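Uncharacterized protein YppE (Bacillus subtilis, PDB 2IM8) is of unknown function, belongs to the bacterial DUF1798 family and folds as a compact single-chain bundle of four long helices. Local coordinates at residues 9-12 with 13-16; 22-25 with 26-30; 34-38 with 39-43; 86-89 with 90-93; 96-99 with 100-104. All coordinates share one frame; numbering follows the deposited sequence.

Interaction 1 of 5, residues 9-12 with 13-16; sequences MTEQ and MIEV
The flat carboxylate of E11 meets I14 through one oxygen: OE1 lies 3.7 Å from I14 CD1, while OE2 turns to a salt bridge with K114. The other flat groups in play are the peptide carbonyls of four successive residues. Each accepts the amide N-H four residues on, from a donor tilted moderately off the carbonyl plane. The I14 N to T10 O bond of 3.0 Å is representative of this regular α-helical ladder. Beside these bonds, methylene and methyl groups crowd the same oxygens. I14 CG1 comes within 3.1 Å of T10 O, M13 CG (selenomethionine) within 3.4 Å of M9 O, and V16 CG2 within 3.2 Å of Q12 O. The torsions of I14 explain its part: CG1 stands opposite the carbonyl carbon (chi1 -69°) and the chain then runs extended, so that CD1 reaches back one turn to E11 and also to T10 CG2, 4.1 Å away. T10 OG1 is held by L6 O and by the indole W54 NE1, which leaves its methyl to face the isoleucine. The inner side of helix 3-29 packs here against the other three helices of the chain. M13 packs on W54 of helix 36-64 and F82 of helix 72-91, I14 lies against L107 and H111 of helix 96-121, and V16 touches V86 of helix 72-91.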
# COMPACT_ATOMS: atom_id res chain seq x y z
N MSE A 9 -8.72 5.29 2.22
CA MSE A 9 -8.08 4.09 1.67
C MSE A 9 -6.57 4.25 1.69
O MSE A 9 -5.84 3.29 1.90
CB MSE A 9 -8.57 3.84 0.25
CG MSE A 9 -10.01 3.37 0.17
SE MSE A 9 -10.48 2.97 -1.64
CE MSE A 9 -12.21 2.17 -1.33
N THR A 10 -6.10 5.47 1.46
CA THR A 10 -4.67 5.74 1.47
C THR A 10 -4.10 5.50 2.88
O THR A 10 -3.06 4.87 3.04
CB THR A 10 -4.38 7.20 1.07
OG1 THR A 10 -4.88 7.42 -0.25
CG2 THR A 10 -2.88 7.48 1.10
N GLU A 11 -4.79 6.02 3.90
CA GLU A 11 -4.31 5.86 5.27
C GLU A 11 -4.39 4.40 5.71
O GLU A 11 -3.56 3.94 6.49
CB GLU A 11 -5.10 6.76 6.22
CG GLU A 11 -4.78 8.25 6.07
CD GLU A 11 -3.53 8.72 6.83
OE1 GLU A 11 -2.58 7.92 7.03
OE2 GLU A 11 -3.49 9.90 7.23
N GLN A 12 -5.39 3.68 5.19
CA GLN A 12 -5.57 2.27 5.51
C GLN A 12 -4.37 1.48 4.96
O GLN A 12 -3.80 0.65 5.66
CB GLN A 12 -6.86 1.75 4.88
CG GLN A 12 -7.47 0.54 5.57
CD GLN A 12 -8.82 0.15 5.00
OE1 GLN A 12 -9.70 1.00 4.79
NE2 GLN A 12 -9.01 -1.14 4.77
N MSE A 13 -3.99 1.76 3.72
CA MSE A 13 -2.85 1.07 3.11
C MSE A 13 -1.54 1.41 3.82
O MSE A 13 -0.67 0.56 3.98
CB MSE A 13 -2.74 1.42 1.63
CG MSE A 13 -3.84 0.78 0.78
SE MSE A 13 -3.84 1.36 -1.06
CE MSE A 13 -2.25 0.43 -1.66
N ILE A 14 -1.41 2.65 4.27
CA ILE A 14 -0.20 3.06 4.98
C ILE A 14 -0.08 2.23 6.25
O ILE A 14 0.99 1.72 6.58
CB ILE A 14 -0.24 4.56 5.34
CG1 ILE A 14 -0.13 5.39 4.06
CG2 ILE A 14 0.91 4.92 6.32
CD1 ILE A 14 -0.36 6.89 4.28
N GLU A 15 -1.19 2.08 6.95
CA GLU A 15 -1.19 1.31 8.18
C GLU A 15 -0.90 -0.17 7.88
O GLU A 15 -0.11 -0.81 8.57
CB GLU A 15 -2.53 1.46 8.91
CG GLU A 15 -2.54 0.77 10.28
CD GLU A 15 -3.85 0.96 11.06
OE1 GLU A 15 -4.62 1.90 10.76
OE2 GLU A 15 -4.09 0.16 12.01
N VAL A 16 -1.52 -0.71 6.84
CA VAL A 16 -1.29 -2.10 6.45
C VAL A 16 0.21 -2.30 6.20
O VAL A 16 0.80 -3.29 6.62
CB VAL A 16 -2.04 -2.47 5.15
CG1 VAL A 16 -1.53 -3.80 4.59
CG2 VAL A 16 -3.53 -2.53 5.42

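Interaction 2 of 5, residues 22-25 with 26-30; sequences DRYQ and EGKNS
E26 N donates to D22 O at 3.0 Å, and the next three amides, those of G27, K28 and N29, repeat the step onto R23, Y24 and Q25. K28 N adds a weak second bond to Q25 O. After S30 N bonds to E26 O, the backbone of S30 leaves helical torsions, so this stretch is the last two turns of helix 3-29. Among the side chains Y24 and K28 lead. K28 CG sits over one face of the phenol, 4.2 Å from the ring centroid and 19° off its normal, a CH-pi contact displaced toward the rim. Farther out, K28 CE lies 3.1 Å from Y24 OH. A bend at chi2 (-69°) carries the rest of the lysine obliquely across the ring to the hydroxyl, and its NZ ends in weak bonds to H92 O and I94 O. The Y24 hydroxyl itself is hydrogen-bonded to I94 O, and the ring stacks with F99. Trimming this side chain to alanine is likely to cost I94 O the phenol's hydrogen bond, open a gap against F99 and deprive the K28 methylenes of the ring they lie against. On the exposed flank Q25 CG passes 3.8 Å from N29 OD1, with the two amide planes 60° apart. This is the C-terminal end of a bundle helix, an (i, i+4) aromatic-lysine pair fastening it to the connection that follows helix 72-91.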
# COMPACT_ATOMS: atom_id res chain seq x y z
N ASP A 22 6.41 -4.32 10.61
CA ASP A 22 6.68 -4.81 11.96
C ASP A 22 6.48 -6.32 12.02
O ASP A 22 7.23 -7.03 12.70
CB ASP A 22 5.74 -4.17 12.97
CG ASP A 22 6.29 -2.87 13.54
OD1 ASP A 22 7.40 -2.45 13.12
OD2 ASP A 22 5.60 -2.29 14.41
N ARG A 23 5.46 -6.81 11.32
CA ARG A 23 5.19 -8.24 11.33
C ARG A 23 6.36 -8.97 10.66
O ARG A 23 6.80 -10.02 11.13
CB ARG A 23 3.88 -8.55 10.59
CG ARG A 23 3.47 -10.02 10.69
CD ARG A 23 2.19 -10.31 9.90
NE ARG A 23 1.07 -9.53 10.40
CZ ARG A 23 0.56 -8.48 9.77
NH1 ARG A 23 1.05 -8.08 8.61
NH2 ARG A 23 -0.44 -7.81 10.33
N TYR A 24 6.87 -8.39 9.58
CA TYR A 24 7.99 -8.95 8.83
C TYR A 24 9.23 -9.11 9.72
O TYR A 24 9.82 -10.18 9.79
CB TYR A 24 8.33 -8.06 7.64
CG TYR A 24 9.59 -8.45 6.90
CD1 TYR A 24 9.60 -9.50 5.97
CD2 TYR A 24 10.78 -7.77 7.13
CE1 TYR A 24 10.77 -9.86 5.30
CE2 TYR A 24 11.95 -8.12 6.46
CZ TYR A 24 11.94 -9.16 5.56
OH TYR A 24 13.12 -9.51 4.92
N GLN A 25 9.61 -8.02 10.38
CA GLN A 25 10.77 -8.01 11.26
C GLN A 25 10.59 -9.00 12.40
O GLN A 25 11.53 -9.71 12.75
CB GLN A 25 10.99 -6.60 11.82
CG GLN A 25 11.99 -6.54 12.97
CD GLN A 25 12.21 -5.13 13.50
OE1 GLN A 25 11.26 -4.35 13.65
NE2 GLN A 25 13.46 -4.80 13.81
N GLU A 26 9.40 -9.04 12.98
CA GLU A 26 9.17 -9.98 14.08
C GLU A 26 9.29 -11.41 13.57
O GLU A 26 9.79 -12.29 14.27
CB GLU A 26 7.79 -9.76 14.71
CG GLU A 26 7.51 -10.66 15.90
CD GLU A 26 8.64 -10.64 16.93
OE1 GLU A 26 9.00 -9.53 17.40
OE2 GLU A 26 9.18 -11.72 17.25
N GLY A 27 8.84 -11.64 12.34
CA GLY A 27 8.93 -12.97 11.76
C GLY A 27 10.36 -13.40 11.49
O GLY A 27 10.69 -14.58 11.58
N LYS A 28 11.21 -12.45 11.13
CA LYS A 28 12.61 -12.77 10.85
C LYS A 28 13.34 -13.08 12.14
O LYS A 28 14.14 -14.02 12.20
CB LYS A 28 13.30 -11.60 10.15
CG LYS A 28 12.94 -11.44 8.69
CD LYS A 28 13.50 -12.59 7.87
CE LYS A 28 13.40 -12.27 6.38
NZ LYS A 28 14.15 -13.26 5.56
N ASN A 29 13.06 -12.29 13.17
CA ASN A 29 13.70 -12.46 14.48
C ASN A 29 13.30 -13.75 15.17
O ASN A 29 14.16 -14.53 15.59
CB ASN A 29 13.36 -11.27 15.38
CG ASN A 29 13.93 -9.96 14.86
OD1 ASN A 29 13.63 -8.89 15.40
ND2 ASN A 29 14.75 -10.04 13.82
N SER A 30 12.00 -13.97 15.29
CA SER A 30 11.47 -15.16 15.94
C SER A 30 10.26 -15.62 15.14
O SER A 30 9.13 -15.24 15.42
CB SER A 30 11.05 -14.83 17.37
OG SER A 30 10.69 -16.01 18.08

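Interaction 3 of 5, residues 34-38 with 39-43; sequences YDFFE and TIKPA
I40 N donates to D35 O at 3.1 Å with an almost straight N-H...O angle of 171°, and K41 N reaches F36 O at 2.9 Å, meeting that oxygen nearly end-on to its carbonyl. Both bonds span five residues instead of four, the signature of a pi-type turn. T39 N makes a weak, bent bond to the same D35 oxygen. D35 also works through its side chain: OD2 accepts from E38 N at 2.8 Å, which makes it the N-cap of helix 36-64. The helix thus opens with a capped, widened first turn, then kinks where P42, lacking an amide hydrogen, gives no bond to the turn before and lays CD 3.4 Å from F37 O. Apolar contacts make up the next group. I40 CG1 packs on Y34 CB at 3.9 Å, while its other branch, CG2, lies 4.1 Å from F36 CE1, the two side chains crossing at about a right angle. The branches divide because CG1 is placed opposite the carbonyl carbon and CG2 opposite the backbone N (chi1 -59°). Were I40 cut back to alanine, a gap would probably form between Y34 and F36, and the contacts with L87 and Y90 of helix 72-91 would go. F36 CD2 stands over the centre of the F37 ring, and K41 CD runs 3.8 Å from F37 CD1. The charge of K41 goes to a salt bridge with E45.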
# COMPACT_ATOMS: atom_id res chain seq x y z
N TYR A 34 2.20 -18.55 10.29
CA TYR A 34 0.84 -18.01 10.12
C TYR A 34 0.02 -18.98 9.30
O TYR A 34 0.55 -19.62 8.39
CB TYR A 34 0.88 -16.65 9.43
CG TYR A 34 1.29 -15.54 10.35
CD1 TYR A 34 0.37 -15.00 11.26
CD2 TYR A 34 2.58 -15.03 10.34
CE1 TYR A 34 0.74 -13.98 12.14
CE2 TYR A 34 2.96 -14.00 11.23
CZ TYR A 34 2.03 -13.49 12.12
OH TYR A 34 2.37 -12.48 12.99
N ASP A 35 -1.27 -19.10 9.61
CA ASP A 35 -2.13 -20.02 8.88
C ASP A 35 -2.39 -19.53 7.46
O ASP A 35 -2.81 -18.39 7.27
CB ASP A 35 -3.46 -20.19 9.58
CG ASP A 35 -4.24 -21.35 9.03
OD1 ASP A 35 -4.00 -22.48 9.46
OD2 ASP A 35 -5.08 -21.13 8.13
N PHE A 36 -2.18 -20.40 6.47
CA PHE A 36 -2.39 -19.96 5.09
C PHE A 36 -3.82 -19.61 4.68
O PHE A 36 -4.08 -18.49 4.24
CB PHE A 36 -1.87 -20.99 4.09
CG PHE A 36 -1.79 -20.47 2.69
CD1 PHE A 36 -0.74 -19.63 2.31
CD2 PHE A 36 -2.81 -20.72 1.78
CE1 PHE A 36 -0.72 -19.04 1.04
CE2 PHE A 36 -2.80 -20.14 0.52
CZ PHE A 36 -1.75 -19.29 0.15
N PHE A 37 -4.75 -20.55 4.79
CA PHE A 37 -6.12 -20.28 4.38
C PHE A 37 -6.92 -19.38 5.31
O PHE A 37 -7.85 -18.71 4.86
CB PHE A 37 -6.89 -21.60 4.17
CG PHE A 37 -6.40 -22.38 2.98
CD1 PHE A 37 -6.72 -21.98 1.69
CD2 PHE A 37 -5.58 -23.48 3.16
CE1 PHE A 37 -6.22 -22.65 0.58
CE2 PHE A 37 -5.07 -24.17 2.05
CZ PHE A 37 -5.39 -23.76 0.76
N GLU A 38 -6.58 -19.37 6.60
CA GLU A 38 -7.31 -18.56 7.57
C GLU A 38 -6.76 -17.16 7.81
O GLU A 38 -7.48 -16.28 8.30
CB GLU A 38 -7.39 -19.28 8.92
CG GLU A 38 -8.22 -20.54 8.88
CD GLU A 38 -9.63 -20.26 8.42
OE1 GLU A 38 -10.36 -19.54 9.15
OE2 GLU A 38 -10.02 -20.75 7.35
N THR A 39 -5.49 -16.93 7.47
CA THR A 39 -4.91 -15.62 7.71
C THR A 39 -4.22 -14.98 6.50
O THR A 39 -4.59 -13.89 6.07
CB THR A 39 -3.91 -15.68 8.89
OG1 THR A 39 -4.58 -16.16 10.07
CG2 THR A 39 -3.33 -14.30 9.19
N ILE A 40 -3.22 -15.67 5.95
CA ILE A 40 -2.44 -15.17 4.82
C ILE A 40 -3.26 -14.88 3.56
O ILE A 40 -3.33 -13.74 3.11
CB ILE A 40 -1.30 -16.16 4.48
CG1 ILE A 40 -0.40 -16.35 5.71
CG2 ILE A 40 -0.49 -15.65 3.29
CD1 ILE A 40 0.72 -17.36 5.51
N LYS A 41 -3.87 -15.92 3.01
CA LYS A 41 -4.68 -15.78 1.81
C LYS A 41 -5.74 -14.69 1.95
O LYS A 41 -5.87 -13.84 1.08
CB LYS A 41 -5.32 -17.14 1.49
CG LYS A 41 -6.11 -17.20 0.20
CD LYS A 41 -6.50 -18.64 -0.14
CE LYS A 41 -7.45 -18.72 -1.34
NZ LYS A 41 -8.80 -18.16 -1.02
N PRO A 42 -6.50 -14.68 3.06
CA PRO A 42 -7.51 -13.62 3.19
C PRO A 42 -6.91 -12.22 3.33
O PRO A 42 -7.54 -11.24 2.95
CB PRO A 42 -8.30 -14.04 4.42
CG PRO A 42 -7.29 -14.79 5.23
CD PRO A 42 -6.58 -15.61 4.19
N ALA A 43 -5.71 -12.14 3.89
CA ALA A 43 -5.07 -10.84 4.06
C ALA A 43 -4.69 -10.31 2.69
O ALA A 43 -4.86 -9.13 2.40
CB ALA A 43 -3.84 -10.94 4.95

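Interaction 4 of 5, residues 86-89 with 90-93; sequences VLQS and YVHH
Y90 and V86 run side by side, pointing the same way, with V86 CG1 4.2 Å from Y90 CE2. The phenol ring is bordered by backbone and hydroxyl oxygens as well: S89 OG lies over one face, 3.3 Å from Y90 CD2, and L87 O sits at the edge, near the ring plane. S89 OG can take that place because its first torsion (71°) sets it between the backbone N and the carbonyl carbon, where it donates to V86 O at 2.6 Å. S89 OG is also hydrogen-bonded to R23 NH1 of helix 3-29. L87 and V91 meet at a slant, with CG of the leucine 4.0 Å from CG2 of the valine, and the flat amide of Q88 leans on that same methyl, 3.6 Å from OE1. The L87 carbonyl receives two amides in different ways: V91 N lies in the carbonyl plane, whereas Y90 N stands 52° out of it. Beyond V91 the helix ends. H92 has positive phi, its N still bonded to Q88 O, and the chain turns away. A bend at chi2 (-58°) sends Q88 OE1 past this point to H93 N, 2.8 Å off and nearly in line with the amide C=O. I94 N donates to OE1 too. The chemistry implies a side-chain cap at the helix C-terminus: the oxygen of the buried Q88 takes up two N-H groups where the backbone has left helical geometry, which probably restrains its amide from turning over and ties the end of helix 72-91 to the start of the connection.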
# COMPACT_ATOMS: atom_id res chain seq x y z
N VAL A 86 2.47 -7.41 1.62
CA VAL A 86 1.50 -8.10 2.46
C VAL A 86 1.85 -9.57 2.66
O VAL A 86 1.94 -10.05 3.80
CB VAL A 86 0.07 -7.98 1.90
CG1 VAL A 86 -0.88 -8.87 2.70
CG2 VAL A 86 -0.39 -6.53 1.98
N LEU A 87 2.06 -10.30 1.58
CA LEU A 87 2.41 -11.72 1.69
C LEU A 87 3.68 -11.93 2.51
O LEU A 87 3.74 -12.78 3.42
CB LEU A 87 2.61 -12.33 0.30
CG LEU A 87 3.08 -13.80 0.28
CD1 LEU A 87 2.11 -14.70 1.04
CD2 LEU A 87 3.23 -14.25 -1.17
N GLN A 88 4.72 -11.18 2.18
CA GLN A 88 5.99 -11.34 2.87
C GLN A 88 5.95 -10.98 4.36
O GLN A 88 6.78 -11.46 5.13
CB GLN A 88 7.08 -10.55 2.15
CG GLN A 88 7.35 -11.07 0.72
CD GLN A 88 7.75 -12.53 0.67
OE1 GLN A 88 8.54 -13.01 1.50
NE2 GLN A 88 7.21 -13.26 -0.30
N SER A 89 5.00 -10.15 4.76
CA SER A 89 4.91 -9.80 6.18
C SER A 89 4.61 -11.08 6.96
O SER A 89 5.01 -11.23 8.10
CB SER A 89 3.81 -8.75 6.42
OG SER A 89 2.50 -9.28 6.26
N TYR A 90 3.91 -12.02 6.31
CA TYR A 90 3.56 -13.29 6.94
C TYR A 90 4.59 -14.39 6.73
O TYR A 90 4.92 -15.09 7.68
CB TYR A 90 2.21 -13.78 6.41
CG TYR A 90 1.08 -12.86 6.78
CD1 TYR A 90 0.53 -12.89 8.06
CD2 TYR A 90 0.61 -11.92 5.87
CE1 TYR A 90 -0.47 -12.00 8.42
CE2 TYR A 90 -0.39 -11.03 6.22
CZ TYR A 90 -0.93 -11.07 7.50
OH TYR A 90 -1.92 -10.21 7.87
N VAL A 91 5.09 -14.53 5.50
CA VAL A 91 6.06 -15.59 5.19
C VAL A 91 7.53 -15.16 5.21
O VAL A 91 8.43 -16.01 5.27
CB VAL A 91 5.72 -16.24 3.81
CG1 VAL A 91 4.29 -16.75 3.83
CG2 VAL A 91 5.90 -15.22 2.69
N HIS A 92 7.76 -13.85 5.15
CA HIS A 92 9.10 -13.26 5.19
C HIS A 92 10.25 -14.01 4.53
O HIS A 92 11.31 -14.20 5.13
CB HIS A 92 9.47 -12.97 6.65
CG HIS A 92 9.41 -14.17 7.54
ND1 HIS A 92 10.38 -15.16 7.55
CD2 HIS A 92 8.48 -14.55 8.46
CE1 HIS A 92 10.05 -16.08 8.43
NE2 HIS A 92 8.91 -15.74 9.00
N HIS A 93 10.07 -14.44 3.29
CA HIS A 93 11.13 -15.15 2.60
C HIS A 93 12.17 -14.19 2.05
O HIS A 93 13.37 -14.45 2.16
CB HIS A 93 10.57 -15.99 1.47
CG HIS A 93 9.73 -17.14 1.93
ND1 HIS A 93 10.18 -18.06 2.86
CD2 HIS A 93 8.49 -17.54 1.58
CE1 HIS A 93 9.25 -18.97 3.06
NE2 HIS A 93 8.21 -18.68 2.29

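Interaction 5 of 5, residues 96-99 with 100-104; sequences KKRF and KDITE
T103 and F99 are paired one turn apart near the start of helix 96-121, the last helix of the four-helix bundle. F99 O is doubly satisfied: T103 N donates to it at 3.1 Å and T103 OG1 at 2.8 Å, the two arriving from opposite faces of the carbonyl plane. With chi1 at -62° the hydroxyl lies beside its own backbone N, which allows this return to the preceding turn, a familiar use of threonine within helices. The same OG1 stands 3.3 Å above the F99 ring, offset toward the rim. Three further amides follow the regular pattern, those of K100, D101 and I102 bonding to the carbonyls of K96, K97 and R98. D101 and R98 are joined through water 1, which donates to D101 OD2 at 2.8 Å and accepts from R98 NH1 at 3.2 Å. K97 NZ lies 4.5 Å from D101 OD2, opposite charges beyond salt-bridge distance. R98 NH2 has a long, weak ion pair with E84 of helix 72-91. The guanidinium is also packed from one face: I102 CG2 stands over its centre, 3.4 Å from R98 CZ, the two side chains crossing at about a right angle. F99 and T103 meanwhile pack on L85 of helix 72-91, and I102 on N81 and E84 of the same helix. I102 CG1, placed between its own backbone N and carbonyl carbon, comes to 3.2 Å from F99 O.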
# COMPACT_ATOMS: atom_id res chain seq x y z
N LYS A 96 15.88 -8.52 4.04
CA LYS A 96 15.63 -7.20 4.62
C LYS A 96 15.68 -6.04 3.64
O LYS A 96 14.78 -5.21 3.61
CB LYS A 96 16.63 -6.92 5.76
CG LYS A 96 16.81 -8.07 6.76
CD LYS A 96 15.55 -8.33 7.58
CE LYS A 96 15.76 -9.43 8.60
NZ LYS A 96 16.07 -10.76 7.97
N LYS A 97 16.75 -5.97 2.85
CA LYS A 97 16.93 -4.90 1.88
C LYS A 97 15.78 -4.78 0.88
O LYS A 97 15.26 -3.70 0.63
CB LYS A 97 18.24 -5.09 1.11
CG LYS A 97 18.47 -4.05 0.02
CD LYS A 97 19.63 -4.44 -0.87
CE LYS A 97 19.75 -3.52 -2.08
NZ LYS A 97 20.27 -2.16 -1.73
N ARG A 98 15.40 -5.91 0.30
CA ARG A 98 14.31 -5.95 -0.67
C ARG A 98 12.99 -5.56 0.01
O ARG A 98 12.20 -4.79 -0.55
CB ARG A 98 14.21 -7.35 -1.27
CG ARG A 98 13.05 -7.57 -2.21
CD ARG A 98 13.04 -6.58 -3.37
NE ARG A 98 11.95 -6.89 -4.29
CZ ARG A 98 11.44 -6.03 -5.16
NH1 ARG A 98 11.93 -4.80 -5.24
NH2 ARG A 98 10.45 -6.39 -5.95
N PHE A 99 12.74 -6.09 1.20
CA PHE A 99 11.50 -5.76 1.89
C PHE A 99 11.44 -4.25 2.14
O PHE A 99 10.39 -3.62 1.99
CB PHE A 99 11.40 -6.49 3.23
CG PHE A 99 10.08 -6.29 3.92
CD1 PHE A 99 8.98 -7.07 3.58
CD2 PHE A 99 9.92 -5.26 4.84
CE1 PHE A 99 7.72 -6.82 4.15
CE2 PHE A 99 8.67 -5.00 5.41
CZ PHE A 99 7.57 -5.79 5.06
N LYS A 100 12.58 -3.68 2.53
CA LYS A 100 12.65 -2.25 2.80
C LYS A 100 12.38 -1.47 1.51
O LYS A 100 11.62 -0.51 1.53
CB LYS A 100 14.02 -1.85 3.37
CG LYS A 100 14.12 -0.35 3.68
CD LYS A 100 15.44 0.03 4.35
CE LYS A 100 15.51 1.53 4.64
NZ LYS A 100 16.75 1.93 5.37
N ASP A 101 13.00 -1.88 0.41
CA ASP A 101 12.81 -1.20 -0.87
C ASP A 101 11.35 -1.11 -1.32
O ASP A 101 10.89 -0.04 -1.71
CB ASP A 101 13.62 -1.88 -1.98
CG ASP A 101 15.12 -1.79 -1.75
OD1 ASP A 101 15.56 -0.79 -1.13
OD2 ASP A 101 15.85 -2.70 -2.19
N ILE A 102 10.61 -2.22 -1.28
CA ILE A 102 9.21 -2.17 -1.72
C ILE A 102 8.36 -1.38 -0.74
O ILE A 102 7.44 -0.66 -1.13
CB ILE A 102 8.64 -3.59 -1.92
CG1 ILE A 102 8.65 -4.39 -0.62
CG2 ILE A 102 9.47 -4.33 -2.98
CD1 ILE A 102 8.08 -5.78 -0.77
N THR A 103 8.66 -1.50 0.55
CA THR A 103 7.92 -0.78 1.58
C THR A 103 8.13 0.72 1.38
O THR A 103 7.17 1.51 1.39
CB THR A 103 8.37 -1.22 2.99
OG1 THR A 103 8.11 -2.62 3.16
CG2 THR A 103 7.61 -0.46 4.07
N GLU A 104 9.38 1.12 1.16
CA GLU A 104 9.70 2.54 0.95
C GLU A 104 8.97 3.11 -0.27
O GLU A 104 8.49 4.24 -0.26
CB GLU A 104 11.19 2.74 0.73
CG GLU A 104 12.09 2.47 1.91
CD GLU A 104 13.53 2.79 1.57
OE1 GLU A 104 14.03 2.27 0.55
OE2 GLU A 104 14.15 3.58 2.31
O HOH W 1 14.89 -4.03 -4.48

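In the fold
Interaction 1 is the most central, its centre about 6 Å from the centre of the chain, and combines regular helix bonds with buried apolar side chains against all three other helices. The other four gather toward one end of the bundle. Interactions 1 and 2 share helix 3-29, but their centres lie 20 Å apart. Interaction 3 is a surface contact of capping and exposed aromatics, while interaction 5 mixes a buried aromatic flank with a charged, hydrated one. Interaction 4 touches each of the others: valines against interaction 1, polar and ring contacts with 2 and 3, and light packing on 5. Interactions 2 and 4 close helices; 3 and 5 lie where helices begin.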